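Local coordinates for protein At4g34840 (Arabidopsis thaliana, PDB 3BSF) that belongs to the phosphorylase superfamily, is named a nucleosidase, and holds adenine in a pocket of its mixed alpha/beta fold, at residues R143-T148 against T204-G209. Sequence-based numbering, arbitrary orientation.
Sequences RNTFPT and TILIKG
Phe-146 and Thr-204 make the one hydrogen bond that joins 143-148 to 204-209: the amide N-H of Phe-146 is donated to Thr-204 O, N to O 2.8 Å. The bond is fairly straight, 159° at the hydrogen, and the donor stands nearly in line with the carbonyl. This single backbone bond ties the loop after strand 143-144 to the first residue of strand 204-213. Phe-146 CB lies 3.2 Å from Thr-204 O and also close to Thr-204 N, while CG lies anti to the backbone N (chi1 -171°) and the ring leads off from the strand. One face of that ring takes Pro-147 CD, set off toward the rim, and Pro-203 and Leu-251 also touch the side chain.

The remaining contacts are apolar, two of them between methyl groups. Thr-145 CG2 meets Leu-206 CD1 at 3.4 Å, the two side chains running slantwise to one another. With CG2 turned to Leu-206, Thr-145 OG1 sits between its own N and carbonyl carbon (chi1 55°) and is hydrogen-bonded to the carbonyls of Ser-121 and Val-120, so this threonine splits its polar and apolar branches between two strands. Farther along the loop, Thr-148 CG2 and Ile-205 CD1 approach tip to tip at 3.5 Å. A looser methylene contact sets Phe-146 CB 4.4 Å from Ile-205 CG1.

The whole illustrates how a loop can cover the beginning of a central strand. Strand 204-213 runs parallel to strand 97-106 and antiparallel to strand 117-125; the short strand 143-144 pairs antiparallel with 117-125 as well, and from it the chain passes by Thr-204 and Ile-205 before entering helix 149-154.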
ATOM      1  N   ARG A 143      -1.983 -15.278  -2.970  1.00 53.05           N
ATOM      2  CA  ARG A 143      -0.829 -15.806  -3.674  1.00 52.14           C
ATOM      3  C   ARG A 143       0.033 -16.753  -2.837  1.00 52.05           C
ATOM      4  O   ARG A 143      -0.018 -16.725  -1.605  1.00 52.73           O
ATOM      5  CB  ARG A 143       0.019 -14.670  -4.239  1.00 52.19           C
ATOM      6  CG  ARG A 143       0.433 -13.595  -3.260  1.00 53.17           C
ATOM      7  CD  ARG A 143       1.373 -12.616  -3.955  1.00 54.01           C
ATOM      8  NE  ARG A 143       0.932 -12.266  -5.313  1.00 55.65           N
ATOM      9  CZ  ARG A 143      -0.061 -11.424  -5.604  1.00 56.00           C
ATOM     10  NH1 ARG A 143      -0.744 -10.824  -4.634  1.00 57.48           N
ATOM     11  NH2 ARG A 143      -0.368 -11.171  -6.871  1.00 54.44           N
ATOM     12  N   ASN A 144       0.806 -17.598  -3.521  1.00 51.37           N
ATOM     13  CA  ASN A 144       1.698 -18.581  -2.890  1.00 51.69           C
ATOM     14  C   ASN A 144       3.059 -18.008  -2.533  1.00 52.68           C
ATOM     15  O   ASN A 144       3.492 -16.988  -3.093  1.00 52.50           O
ATOM     16  CB  ASN A 144       1.978 -19.752  -3.833  1.00 51.95           C
ATOM     17  CG  ASN A 144       0.859 -20.728  -3.906  1.00 51.70           C
ATOM     18  OD1 ASN A 144       0.768 -21.486  -4.865  1.00 50.93           O
ATOM     19  ND2 ASN A 144      -0.000 -20.738  -2.889  1.00 54.34           N
ATOM     20  N   THR A 145       3.740 -18.700  -1.624  1.00 52.99           N
ATOM     21  CA  THR A 145       5.077 -18.314  -1.199  1.00 54.77           C
ATOM     22  C   THR A 145       6.003 -19.302  -1.893  1.00 56.80           C
ATOM     23  O   THR A 145       5.547 -20.336  -2.394  1.00 57.97           O
ATOM     24  CB  THR A 145       5.257 -18.457   0.324  1.00 54.31           C
ATOM     25  OG1 THR A 145       4.936 -19.797   0.719  1.00 55.33           O
ATOM     26  CG2 THR A 145       4.351 -17.481   1.062  1.00 55.27           C
ATOM     27  N   PHE A 146       7.297 -18.997  -1.934  1.00 57.74           N
ATOM     28  CA  PHE A 146       8.249 -19.898  -2.564  1.00 56.62           C
ATOM     29  C   PHE A 146       8.253 -21.217  -1.787  1.00 56.20           C
ATOM     30  O   PHE A 146       8.354 -21.236  -0.562  1.00 55.17           O
ATOM     31  CB  PHE A 146       9.653 -19.286  -2.568  1.00 57.12           C
ATOM     32  CG  PHE A 146      10.631 -20.065  -3.378  1.00 57.63           C
ATOM     33  CD1 PHE A 146      10.593 -20.006  -4.772  1.00 57.92           C
ATOM     34  CD2 PHE A 146      11.546 -20.907  -2.759  1.00 56.57           C
ATOM     35  CE1 PHE A 146      11.454 -20.780  -5.539  1.00 58.55           C
ATOM     36  CE2 PHE A 146      12.407 -21.685  -3.510  1.00 58.62           C
ATOM     37  CZ  PHE A 146      12.364 -21.624  -4.908  1.00 58.95           C
ATOM     38  N   PRO A 147       8.139 -22.340  -2.499  1.00 57.15           N
ATOM     39  CA  PRO A 147       8.123 -23.670  -1.876  1.00 58.15           C
ATOM     40  C   PRO A 147       9.420 -24.094  -1.183  1.00 57.97           C
ATOM     41  O   PRO A 147      10.452 -24.242  -1.833  1.00 59.75           O
ATOM     42  CB  PRO A 147       7.746 -24.586  -3.041  1.00 57.80           C
ATOM     43  CG  PRO A 147       8.343 -23.868  -4.223  1.00 58.25           C
ATOM     44  CD  PRO A 147       7.979 -22.435  -3.961  1.00 56.86           C
ATOM     45  N   THR A 148       9.354 -24.286   0.137  1.00 57.73           N
ATOM     46  CA  THR A 148      10.520 -24.691   0.929  1.00 57.10           C
ATOM     47  C   THR A 148      10.194 -25.876   1.865  1.00 57.86           C
ATOM     48  O   THR A 148      10.129 -25.739   3.092  1.00 56.37           O
ATOM     49  CB  THR A 148      11.075 -23.492   1.752  1.00 55.38           C
ATOM     50  OG1 THR A 148      10.107 -23.075   2.722  1.00 53.60           O
ATOM     51  CG2 THR A 148      11.385 -22.322   0.830  1.00 53.66           C
ATOM     52  N   THR A 204      10.267 -15.793  -2.622  1.00 47.05           N
ATOM     53  CA  THR A 204       9.827 -15.122  -1.413  1.00 46.61           C
ATOM     54  C   THR A 204       9.346 -16.046  -0.301  1.00 47.49           C
ATOM     55  O   THR A 204       8.638 -17.014  -0.535  1.00 47.75           O
ATOM     56  CB  THR A 204       8.706 -14.117  -1.777  1.00 46.84           C
ATOM     57  OG1 THR A 204       8.600 -13.116  -0.760  1.00 45.47           O
ATOM     58  CG2 THR A 204       7.361 -14.848  -1.957  1.00 47.92           C
ATOM     59  N   ILE A 205       9.729 -15.726   0.926  1.00 49.18           N
ATOM     60  CA  ILE A 205       9.331 -16.521   2.086  1.00 49.49           C
ATOM     61  C   ILE A 205       8.785 -15.620   3.204  1.00 49.99           C
ATOM     62  O   ILE A 205       9.301 -14.514   3.438  1.00 49.51           O
ATOM     63  CB  ILE A 205      10.529 -17.317   2.619  1.00 49.12           C
ATOM     64  CG1 ILE A 205      11.022 -18.266   1.536  1.00 47.88           C
ATOM     65  CG2 ILE A 205      10.135 -18.090   3.866  1.00 49.61           C
ATOM     66  CD1 ILE A 205      12.186 -19.094   1.970  1.00 50.22           C
ATOM     67  N   LEU A 206       7.738 -16.088   3.884  1.00 49.71           N
ATOM     68  CA  LEU A 206       7.138 -15.318   4.972  1.00 49.57           C
ATOM     69  C   LEU A 206       7.147 -16.127   6.252  1.00 50.56           C
ATOM     70  O   LEU A 206       6.619 -17.236   6.318  1.00 51.62           O
ATOM     71  CB  LEU A 206       5.709 -14.906   4.623  1.00 47.75           C
ATOM     72  CG  LEU A 206       5.559 -13.973   3.413  1.00 47.99           C
ATOM     73  CD1 LEU A 206       5.915 -14.717   2.143  1.00 48.06           C
ATOM     74  CD2 LEU A 206       4.134 -13.464   3.315  1.00 48.16           C
ATOM     75  N   ILE A 207       7.766 -15.563   7.275  1.00 51.45           N
ATOM     76  CA  ILE A 207       7.871 -16.224   8.562  1.00 52.58           C
ATOM     77  C   ILE A 207       7.222 -15.358   9.649  1.00 53.65           C
ATOM     78  O   ILE A 207       7.589 -14.195   9.830  1.00 53.89           O
ATOM     79  CB  ILE A 207       9.347 -16.488   8.881  1.00 51.68           C
ATOM     80  CG1 ILE A 207       9.921 -17.437   7.831  1.00 49.47           C
ATOM     81  CG2 ILE A 207       9.495 -17.068  10.281  1.00 52.87           C
ATOM     82  CD1 ILE A 207      11.397 -17.667   7.975  1.00 48.76           C
ATOM     83  N   LYS A 208       6.269 -15.930  10.383  1.00 54.11           N
ATOM     84  CA  LYS A 208       5.552 -15.174  11.408  1.00 54.86           C
ATOM     85  C   LYS A 208       5.562 -15.750  12.827  1.00 55.23           C
ATOM     86  O   LYS A 208       5.272 -16.932  13.024  1.00 56.00           O
ATOM     87  CB  LYS A 208       4.114 -14.992  10.943  1.00 55.06           C
ATOM     88  CG  LYS A 208       4.018 -14.477   9.509  1.00 57.00           C
ATOM     89  CD  LYS A 208       4.558 -13.052   9.386  1.00 57.74           C
ATOM     90  CE  LYS A 208       4.350 -12.477   7.984  1.00 58.10           C
ATOM     91  NZ  LYS A 208       4.669 -11.014   7.912  1.00 58.44           N
ATOM     92  N   GLY A 209       5.892 -14.901  13.806  1.00 54.93           N
ATOM     93  CA  GLY A 209       5.924 -15.317  15.205  1.00 54.92           C
ATOM     94  C   GLY A 209       4.639 -14.903  15.904  1.00 55.26           C
ATOM     95  O   GLY A 209       4.333 -13.707  16.004  1.00 53.94           O
TER